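Local coordinates for protein arylsulfatase (Pseudoalteromonas sp. MB47, PDB 7AJ0) that probably removes sulfate groups from fucoidan as an exo-acting, calcium-containing sulfatase that assembles into a hexamer, at residues G165-P168 against H169-G172; L179-V182 against Q183-T187; N201-L204 against Y205-S209; G327-E330 against D331-P334. All blocks are in the same frame, centred on the assembly; numbering follows the deposited sequence.

Interaction 1. Residues G165-P168 against H169-G172; sequences GMLP and HEVG
Glu170 reaches back over the turn with one carboxylate oxygen and takes the backbone N-H of Leu167. Its OE1 accepts from Leu167 N at 3.1 Å, a fairly straight bond that arrives on the anti side of the carboxylate, 30° out of its plane. The return bond runs through the backbone, Glu170 N giving to Leu167 O at 2.8 Å, so the two residues are joined in both directions. The other carboxylate oxygen, OE2, accepts a hydrogen bond from a water 2.7 Å away. Glutamate suits this place because its chain is extended beyond CG and spans the gap to Leu167 N. OE1 also forms a salt bridge with Arg225, and this second partner probably favours the charged carboxylate.

Side-chain packing and a further backbone bond surround this grip. Leu167 and His169 run side by side: Leu167 CD1 sits at the edge of the imidazole, in its plane, 3.9 Å from His169 CE1, while Glu170 CG lies against one ring face. Val171 CG1 rests 3.6 Å from Gly165 O, and Val171 N donates to Pro168 O. Gly165 has a positive phi; at Gly172 a CB would press on the preceding carbonyl oxygen.

The turn, partly 3-10, belongs to the loop between strands 151-155 and 175-177. Pro168 and His169 pack on Phe176 of the second strand, and Met166 and Val171 on Trp135 of helix 134-137.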
loop_
_atom_site.group_PDB
_atom_site.type_symbol
_atom_site.label_atom_id
_atom_site.label_comp_id
_atom_site.label_asym_id
_atom_site.label_seq_id
_atom_site.Cartn_x
_atom_site.Cartn_y
_atom_site.Cartn_z
ATOM N N GLY A 165 14.752 -26.445 38.056
ATOM C CA GLY A 165 13.489 -26.324 38.754
ATOM C C GLY A 165 12.341 -25.796 37.927
ATOM O O GLY A 165 11.419 -25.191 38.483
ATOM N N MET A 166 12.359 -26.019 36.611
ATOM C CA MET A 166 11.328 -25.486 35.735
ATOM C C MET A 166 10.690 -26.526 34.825
ATOM O O MET A 166 9.764 -26.184 34.083
ATOM C CB MET A 166 11.900 -24.349 34.871
ATOM C CG MET A 166 12.369 -23.153 35.683
ATOM S SD MET A 166 13.148 -21.870 34.688
ATOM C CE MET A 166 11.747 -21.270 33.755
ATOM N N LEU A 167 11.145 -27.770 34.855
ATOM C CA LEU A 167 10.509 -28.815 34.067
ATOM C C LEU A 167 9.285 -29.355 34.803
ATOM O O LEU A 167 9.189 -29.261 36.029
ATOM C CB LEU A 167 11.502 -29.931 33.779
ATOM C CG LEU A 167 12.642 -29.566 32.823
ATOM C CD1 LEU A 167 13.522 -30.773 32.542
ATOM C CD2 LEU A 167 12.100 -28.991 31.517
ATOM N N PRO A 168 8.327 -29.925 34.069
ATOM C CA PRO A 168 7.057 -30.313 34.708
ATOM C C PRO A 168 7.213 -31.216 35.919
ATOM O O PRO A 168 6.470 -31.058 36.896
ATOM C CB PRO A 168 6.302 -31.017 33.569
ATOM C CG PRO A 168 6.843 -30.389 32.325
ATOM C CD PRO A 168 8.300 -30.129 32.607
ATOM N N HIS A 169 8.153 -32.159 35.892
ATOM C CA HIS A 169 8.324 -33.047 37.037
ATOM C C HIS A 169 8.959 -32.348 38.231
ATOM O O HIS A 169 9.088 -32.969 39.292
ATOM C CB HIS A 169 9.165 -34.262 36.646
ATOM C CG HIS A 169 10.618 -33.959 36.464
ATOM N ND1 HIS A 169 11.105 -33.289 35.364
ATOM C CD2 HIS A 169 11.691 -34.241 37.241
ATOM C CE1 HIS A 169 12.417 -33.168 35.472
ATOM N NE2 HIS A 169 12.797 -33.739 36.600
ATOM N N GLU A 170 9.356 -31.087 38.087
ATOM C CA GLU A 170 9.916 -30.307 39.179
ATOM C C GLU A 170 8.972 -29.213 39.658
ATOM O O GLU A 170 9.303 -28.505 40.616
ATOM C CB GLU A 170 11.252 -29.689 38.747
ATOM C CG GLU A 170 12.268 -30.710 38.247
ATOM C CD GLU A 170 13.414 -30.081 37.470
ATOM O OE1 GLU A 170 13.213 -29.009 36.862
ATOM O OE2 GLU A 170 14.519 -30.665 37.465
ATOM N N VAL A 171 7.811 -29.058 39.022
ATOM C CA VAL A 171 6.869 -27.999 39.355
ATOM C C VAL A 171 5.495 -28.560 39.719
ATOM O O VAL A 171 4.511 -27.830 39.720
ATOM C CB VAL A 171 6.756 -26.975 38.208
ATOM C CG1 VAL A 171 8.136 -26.528 37.748
ATOM C CG2 VAL A 171 5.956 -27.560 37.049
ATOM N N GLY A 172 5.414 -29.855 40.020
ATOM C CA GLY A 172 4.171 -30.435 40.488
ATOM C C GLY A 172 3.798 -31.762 39.861
ATOM O O GLY A 172 3.258 -32.640 40.539
HETATM O O HOH W 1 16.728 -29.188 37.478
#

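Interaction 2. Residues L179-V182 against Q183-T187; sequences LPSV and QSDYT
The Tyr186 ring packs against the turn that leads into its helix, with Val182 O at its edge, near the ring plane and 3.3 Å from CD1. Leu179 CD2 approaches obliquely, 3.8 Å from Tyr186 CE1, and Pro180 CD lies near the hydroxyl. A flat, long residue suits this place: its carbons pack on Leu179, and its OH extends to a hydrogen bond with Gly215 O. The second flat group is the Asp185 carboxylate. Its OD2 uses the anti lone pair, the one away from OD1, to accept from Ser181 OG at 2.8 Å. With CG anti to the backbone N (chi1 -171°), the carboxylate swings back toward that serine.

Asp185 N in turn donates to Val182 O at 3.0 Å, so Asp185 holds the preceding loop through both backbone and side chain. Val182 CG1 lies 3.5 Å from Ser184 OG; that hydroxyl bonds Glu486 of the second subunit. Gln183 bonds Ser269.

The Val182 side chain is about 7 Å from the calcium ion. The two bonds to Asp185, from Ser181 and Val182, join the loop to the first turn of helix 183-187, and the buried serine hydroxyl is satisfied by a carboxylate.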
loop_
_atom_site.group_PDB
_atom_site.type_symbol
_atom_site.label_atom_id
_atom_site.label_comp_id
_atom_site.label_asym_id
_atom_site.label_seq_id
_atom_site.Cartn_x
_atom_site.Cartn_y
_atom_site.Cartn_z
ATOM N N LEU A 179 9.919 -32.666 25.268
ATOM C CA LEU A 179 10.852 -31.637 24.835
ATOM C C LEU A 179 10.905 -30.513 25.857
ATOM O O LEU A 179 9.879 -29.862 26.096
ATOM C CB LEU A 179 10.433 -31.071 23.488
ATOM C CG LEU A 179 10.226 -32.013 22.305
ATOM C CD1 LEU A 179 8.943 -32.812 22.426
ATOM C CD2 LEU A 179 10.234 -31.208 21.005
ATOM N N PRO A 180 12.056 -30.249 26.480
ATOM C CA PRO A 180 12.165 -29.018 27.282
ATOM C C PRO A 180 11.856 -27.758 26.492
ATOM O O PRO A 180 11.215 -26.845 27.019
ATOM C CB PRO A 180 13.623 -29.049 27.769
ATOM C CG PRO A 180 13.973 -30.496 27.800
ATOM C CD PRO A 180 13.234 -31.124 26.645
ATOM N N SER A 181 12.290 -27.686 25.240
ATOM C CA SER A 181 12.137 -26.478 24.423
ATOM C C SER A 181 11.050 -26.747 23.343
ATOM O O SER A 181 9.890 -26.815 23.690
ATOM C CB SER A 181 13.475 -26.065 23.820
ATOM O OG SER A 181 13.977 -27.036 22.934
ATOM N N VAL A 182 11.455 -26.933 22.095
ATOM C CA VAL A 182 10.496 -26.910 20.986
ATOM C C VAL A 182 11.125 -27.590 19.782
ATOM O O VAL A 182 12.341 -27.702 19.683
ATOM C CB VAL A 182 10.067 -25.450 20.678
ATOM C CG1 VAL A 182 11.286 -24.602 20.293
ATOM C CG2 VAL A 182 9.009 -25.399 19.590
ATOM N N GLN A 183 10.278 -28.052 18.854
ATOM C CA GLN A 183 10.762 -28.799 17.692
ATOM C C GLN A 183 11.833 -28.022 16.929
ATOM O O GLN A 183 12.882 -28.571 16.574
ATOM C CB GLN A 183 9.587 -29.144 16.778
ATOM C CG GLN A 183 9.954 -29.788 15.443
ATOM C CD GLN A 183 9.902 -31.307 15.475
ATOM O OE1 GLN A 183 9.568 -31.912 16.496
ATOM N NE2 GLN A 183 10.231 -31.930 14.350
ATOM N N SER A 184 11.571 -26.744 16.643
ATOM C CA SER A 184 12.508 -25.962 15.843
ATOM C C SER A 184 13.886 -25.892 16.490
ATOM O O SER A 184 14.893 -25.741 15.789
ATOM C CB SER A 184 11.953 -24.554 15.622
ATOM O OG SER A 184 11.566 -23.964 16.852
ATOM N N ASP A 185 13.953 -25.997 17.819
ATOM C CA ASP A 185 15.248 -25.991 18.491
ATOM C C ASP A 185 16.085 -27.193 18.072
ATOM O O ASP A 185 17.312 -27.095 17.953
ATOM C CB ASP A 185 15.044 -25.971 20.006
ATOM C CG ASP A 185 16.337 -25.754 20.768
ATOM O OD1 ASP A 185 17.371 -25.474 20.125
ATOM O OD2 ASP A 185 16.317 -25.865 22.013
ATOM N N TYR A 186 15.436 -28.336 17.836
ATOM C CA TYR A 186 16.158 -29.518 17.385
ATOM C C TYR A 186 16.479 -29.454 15.894
ATOM O O TYR A 186 17.600 -29.776 15.483
ATOM C CB TYR A 186 15.342 -30.783 17.672
ATOM C CG TYR A 186 15.158 -31.109 19.135
ATOM C CD1 TYR A 186 14.155 -30.505 19.880
ATOM C CD2 TYR A 186 15.973 -32.039 19.766
ATOM C CE1 TYR A 186 13.978 -30.806 21.214
ATOM C CE2 TYR A 186 15.804 -32.345 21.101
ATOM C CZ TYR A 186 14.804 -31.725 21.820
ATOM O OH TYR A 186 14.625 -32.023 23.152
ATOM N N THR A 187 15.510 -29.046 15.070
ATOM C CA THR A 187 15.651 -29.200 13.627
ATOM C C THR A 187 16.632 -28.209 13.017
ATOM O O THR A 187 17.170 -28.479 11.938
ATOM C CB THR A 187 14.286 -29.061 12.948
ATOM O OG1 THR A 187 13.702 -27.798 13.288
ATOM C CG2 THR A 187 13.355 -30.183 13.391
#

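Interaction 3. Residues N201-L204 against Y205-S209; sequences NKEL and YTKAS
Asn201 O and Tyr205 N begin a run of i to i+4 helical bonds, 2.7 Å long here, which continues through Lys202 to Thr206, Glu203 to Lys207 and Leu204 to Ala208. On the side-chain level, Thr206 adds a second bond to this pattern. Its OG1 turns back to donate to Lys202 O at 3.1 Å, tilted well above the carbonyl plane, while Thr206 N meets the same oxygen nearly in line with the C=O bond. The hydroxyl can do so because OG1 stands anti to the carbonyl carbon and beside the backbone N (chi1 -66°), facing the preceding turn.

These residues form helix 202-208, a short two-turn helix, and Asn201 is its N-cap. Asn201 OD1 accepts from Leu204 N at 3.2 Å, with the N-H well above the plane of the amide, giving a partner to an amide of the first turn; asparagine is well fitted to this, since its short side chain carries a carbonyl oxygen. Near the other end, Ser209 OG donates to Tyr205 O at 2.7 Å, and Ser209 CB lies over one face of the Tyr205 ring, toward its rim.

One turn apart, Glu203 and Lys207 run alongside each other with extended chains, and Glu203 OE2 meets Lys207 NZ in a rather long salt bridge of 3.6 Å. The same ammonium is paired with Asp16 of the second subunit. Leu204 packs on Leu435 and Ala208 on Phe14, both also of that subunit, where an apolar leucine and a small alanine suit packing against apolar residues; Tyr205 instead packs on Met198 and Met199 of helix 196-199.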
loop_
_atom_site.group_PDB
_atom_site.type_symbol
_atom_site.label_atom_id
_atom_site.label_comp_id
_atom_site.label_asym_id
_atom_site.label_seq_id
_atom_site.Cartn_x
_atom_site.Cartn_y
_atom_site.Cartn_z
ATOM N N ASN A 201 28.971 -23.488 8.219
ATOM C CA ASN A 201 30.011 -22.580 8.702
ATOM C C ASN A 201 30.652 -23.238 9.921
ATOM O O ASN A 201 30.092 -23.211 11.018
ATOM C CB ASN A 201 29.415 -21.217 9.038
ATOM C CG ASN A 201 30.456 -20.218 9.508
ATOM O OD1 ASN A 201 31.447 -20.577 10.145
ATOM N ND2 ASN A 201 30.231 -18.948 9.198
ATOM N N LYS A 202 31.837 -23.819 9.725
ATOM C CA LYS A 202 32.464 -24.628 10.766
ATOM C C LYS A 202 32.517 -23.896 12.103
ATOM O O LYS A 202 32.039 -24.404 13.124
ATOM C CB LYS A 202 33.871 -25.040 10.323
ATOM C CG LYS A 202 34.657 -25.813 11.375
ATOM C CD LYS A 202 35.617 -24.906 12.139
ATOM C CE LYS A 202 36.451 -25.693 13.142
ATOM N NZ LYS A 202 37.484 -24.837 13.795
ATOM N N GLU A 203 33.107 -22.697 12.119
ATOM C CA GLU A 203 33.292 -21.985 13.380
ATOM C C GLU A 203 31.956 -21.619 14.015
ATOM O O GLU A 203 31.786 -21.735 15.235
ATOM C CB GLU A 203 34.140 -20.731 13.156
ATOM C CG GLU A 203 34.419 -19.933 14.425
ATOM C CD GLU A 203 35.517 -18.897 14.245
ATOM O OE1 GLU A 203 36.070 -18.796 13.129
ATOM O OE2 GLU A 203 35.830 -18.186 15.225
ATOM N N LEU A 204 30.993 -21.172 13.206
ATOM C CA LEU A 204 29.691 -20.791 13.750
ATOM C C LEU A 204 28.930 -22.011 14.252
ATOM O O LEU A 204 28.240 -21.941 15.276
ATOM C CB LEU A 204 28.890 -20.046 12.686
ATOM C CG LEU A 204 27.718 -19.178 13.139
ATOM C CD1 LEU A 204 28.137 -18.198 14.217
ATOM C CD2 LEU A 204 27.141 -18.434 11.938
ATOM N N TYR A 205 29.049 -23.142 13.552
ATOM C CA TYR A 205 28.385 -24.359 14.004
ATOM C C TYR A 205 28.964 -24.845 15.328
ATOM O O TYR A 205 28.218 -25.254 16.226
ATOM C CB TYR A 205 28.504 -25.451 12.942
ATOM C CG TYR A 205 27.971 -26.783 13.407
ATOM C CD1 TYR A 205 26.609 -27.051 13.388
ATOM C CD2 TYR A 205 28.827 -27.769 13.880
ATOM C CE1 TYR A 205 26.114 -28.263 13.822
ATOM C CE2 TYR A 205 28.340 -28.987 14.315
ATOM C CZ TYR A 205 26.983 -29.228 14.283
ATOM O OH TYR A 205 26.493 -30.439 14.715
ATOM N N THR A 206 30.291 -24.811 15.466
ATOM C CA THR A 206 30.916 -25.248 16.709
ATOM C C THR A 206 30.391 -24.457 17.900
ATOM O O THR A 206 30.186 -25.015 18.984
ATOM C CB THR A 206 32.435 -25.110 16.608
ATOM O OG1 THR A 206 32.937 -26.028 15.630
ATOM C CG2 THR A 206 33.089 -25.385 17.953
ATOM N N LYS A 207 30.167 -23.155 17.719
ATOM C CA LYS A 207 29.668 -22.333 18.817
ATOM C C LYS A 207 28.199 -22.625 19.102
ATOM O O LYS A 207 27.821 -22.885 20.249
ATOM C CB LYS A 207 29.867 -20.853 18.492
ATOM C CG LYS A 207 31.318 -20.410 18.500
ATOM C CD LYS A 207 31.460 -18.968 18.032
ATOM C CE LYS A 207 32.907 -18.506 18.098
ATOM N NZ LYS A 207 33.121 -17.244 17.337
ATOM N N ALA A 208 27.358 -22.596 18.067
ATOM C CA ALA A 208 25.919 -22.713 18.286
ATOM C C ALA A 208 25.536 -24.105 18.773
ATOM O O ALA A 208 24.616 -24.251 19.587
ATOM C CB ALA A 208 25.166 -22.370 17.000
ATOM N N SER A 209 26.223 -25.140 18.288
ATOM C CA SER A 209 25.857 -26.508 18.635
ATOM C C SER A 209 26.125 -26.842 20.096
ATOM O O SER A 209 25.676 -27.895 20.562
ATOM C CB SER A 209 26.609 -27.492 17.737
ATOM O OG SER A 209 28.009 -27.360 17.899
#

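Interaction 4. Residues G327-E330 against D331-P334; sequences GPNE and DTWP
Asn329 sits at the centre of an inverse gamma turn that opens a short 3-10-like turn, and its side chain and carbonyl both meet the residues that follow. This segment is part of the loop after strand 318-324 in the alkaline-phosphatase-like fold of sulfatases, whose preceding residues Asp325 and Asn326 bind the calcium ion; the Asn329 side chain is itself about 7 Å from the metal.

Backbone bonds come first. Trp333 N donates to Glu330 O at 3.2 Å, and Thr332 N gives a weak, long bond of 3.5 Å to Asn329 O.

Among the side-chain bonds, Asn329 OD1 accepts weakly from Asp331 N at 3.1 Å. With CG anti to its own nitrogen (chi1 -174°), the amide is carried forward beside the next residues, its plane 59° from the Asp331 carboxylate. An asparagine suits the spot, being short enough to accept an amide two residues on. Asp331 is held by other partners: its two oxygens receive the backbone amides of Ile453 and Asp454, and a water that accepts from Glu330 N at 2.9 Å lies 2.8 Å from Asp331 OD1 and probably donates to it. Thr332 OG1 bonds Asp335 O, and Trp333 NE1 donates to Met472 O of the fourth subunit.

Packing and aromatic contacts complete the turn. Thr332 CG2 lies 3.8 Å from Asn329 ND2. The indole of Trp333 has a cation-pi contact with Arg450. After a cis peptide bond, Pro334 CB stands 3.6 Å above the centre of that indole.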
loop_
_atom_site.group_PDB
_atom_site.type_symbol
_atom_site.label_atom_id
_atom_site.label_comp_id
_atom_site.label_asym_id
_atom_site.label_seq_id
_atom_site.Cartn_x
_atom_site.Cartn_y
_atom_site.Cartn_z
ATOM N N GLY A 327 -2.518 -19.989 17.128
ATOM C CA GLY A 327 -2.909 -20.103 15.745
ATOM C C GLY A 327 -1.765 -20.541 14.858
ATOM O O GLY A 327 -0.637 -20.788 15.304
ATOM N N PRO A 328 -2.049 -20.621 13.561
ATOM C CA PRO A 328 -1.055 -21.159 12.624
ATOM C C PRO A 328 0.170 -20.265 12.518
ATOM O O PRO A 328 0.073 -19.036 12.544
ATOM C CB PRO A 328 -1.816 -21.224 11.293
ATOM C CG PRO A 328 -2.861 -20.162 11.410
ATOM C CD PRO A 328 -3.255 -20.118 12.872
ATOM N N ASN A 329 1.333 -20.902 12.395
ATOM C CA ASN A 329 2.595 -20.198 12.184
ATOM C C ASN A 329 2.757 -19.972 10.686
ATOM O O ASN A 329 3.397 -20.754 9.982
ATOM C CB ASN A 329 3.760 -20.995 12.756
ATOM C CG ASN A 329 5.070 -20.236 12.690
ATOM O OD1 ASN A 329 5.170 -19.206 12.025
ATOM N ND2 ASN A 329 6.084 -20.746 13.380
ATOM N N GLU A 330 2.165 -18.886 10.189
ATOM C CA GLU A 330 2.258 -18.583 8.767
ATOM C C GLU A 330 3.670 -18.198 8.343
ATOM O O GLU A 330 3.981 -18.259 7.149
ATOM C CB GLU A 330 1.290 -17.456 8.407
ATOM C CG GLU A 330 -0.160 -17.753 8.744
ATOM C CD GLU A 330 -1.125 -16.805 8.057
ATOM O OE1 GLU A 330 -0.820 -15.595 7.978
ATOM O OE2 GLU A 330 -2.185 -17.272 7.587
ATOM N N ASP A 331 4.531 -17.813 9.289
ATOM C CA ASP A 331 5.865 -17.349 8.927
ATOM C C ASP A 331 6.718 -18.461 8.331
ATOM O O ASP A 331 7.638 -18.182 7.555
ATOM C CB ASP A 331 6.574 -16.760 10.148
ATOM C CG ASP A 331 5.933 -15.478 10.629
ATOM O OD1 ASP A 331 4.840 -15.551 11.231
ATOM O OD2 ASP A 331 6.524 -14.398 10.404
ATOM N N THR A 332 6.445 -19.716 8.688
ATOM C CA THR A 332 7.211 -20.848 8.188
ATOM C C THR A 332 6.518 -21.545 7.021
ATOM O O THR A 332 6.808 -22.713 6.744
ATOM C CB THR A 332 7.483 -21.850 9.314
ATOM O OG1 THR A 332 6.251 -22.271 9.911
ATOM C CG2 THR A 332 8.367 -21.224 10.375
ATOM N N TRP A 333 5.617 -20.850 6.336
ATOM C CA TRP A 333 4.938 -21.420 5.181
ATOM C C TRP A 333 5.969 -21.975 4.198
ATOM O O TRP A 333 7.017 -21.350 3.983
ATOM C CB TRP A 333 4.071 -20.347 4.510
ATOM C CG TRP A 333 3.182 -20.891 3.450
ATOM C CD1 TRP A 333 1.890 -21.309 3.595
ATOM C CD2 TRP A 333 3.523 -21.107 2.077
ATOM N NE1 TRP A 333 1.406 -21.770 2.393
ATOM C CE2 TRP A 333 2.389 -21.656 1.446
ATOM C CE3 TRP A 333 4.677 -20.889 1.319
ATOM C CZ2 TRP A 333 2.375 -21.985 0.094
ATOM C CZ3 TRP A 333 4.660 -21.217 -0.022
ATOM C CH2 TRP A 333 3.518 -21.758 -0.622
ATOM N N PRO A 334 5.711 -23.134 3.566
ATOM C CA PRO A 334 4.484 -23.937 3.582
ATOM C C PRO A 334 4.393 -24.961 4.707
ATOM O O PRO A 334 3.532 -25.835 4.662
ATOM C CB PRO A 334 4.537 -24.657 2.226
ATOM C CG PRO A 334 6.000 -24.877 2.012
ATOM C CD PRO A 334 6.717 -23.697 2.644
HETATM O O HOH W 2 2.323 -16.571 11.979
#

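From the N terminus the four contacts come in series, none enclosing or crossing another. Interaction 1 closes a turn in the loop between strands 151-155 and 175-177 of the mixed sheet; interaction 2 closes the turn from strand 175-177 into helix 183-187. These two touch, Leu167 CD2 packing on Pro180 CB at 4.0 Å. Interaction 3 runs along helix 202-208 and includes its N-cap, with its nearest atoms about 7 Å from interaction 2. Interaction 4 lies much later, in the loop after strand 318-324, yet its nearest atoms come about 7 Å from interaction 2, near the calcium site. Interactions 2, 3 and 4 all touch the second subunit; interaction 1 stays within its own chain.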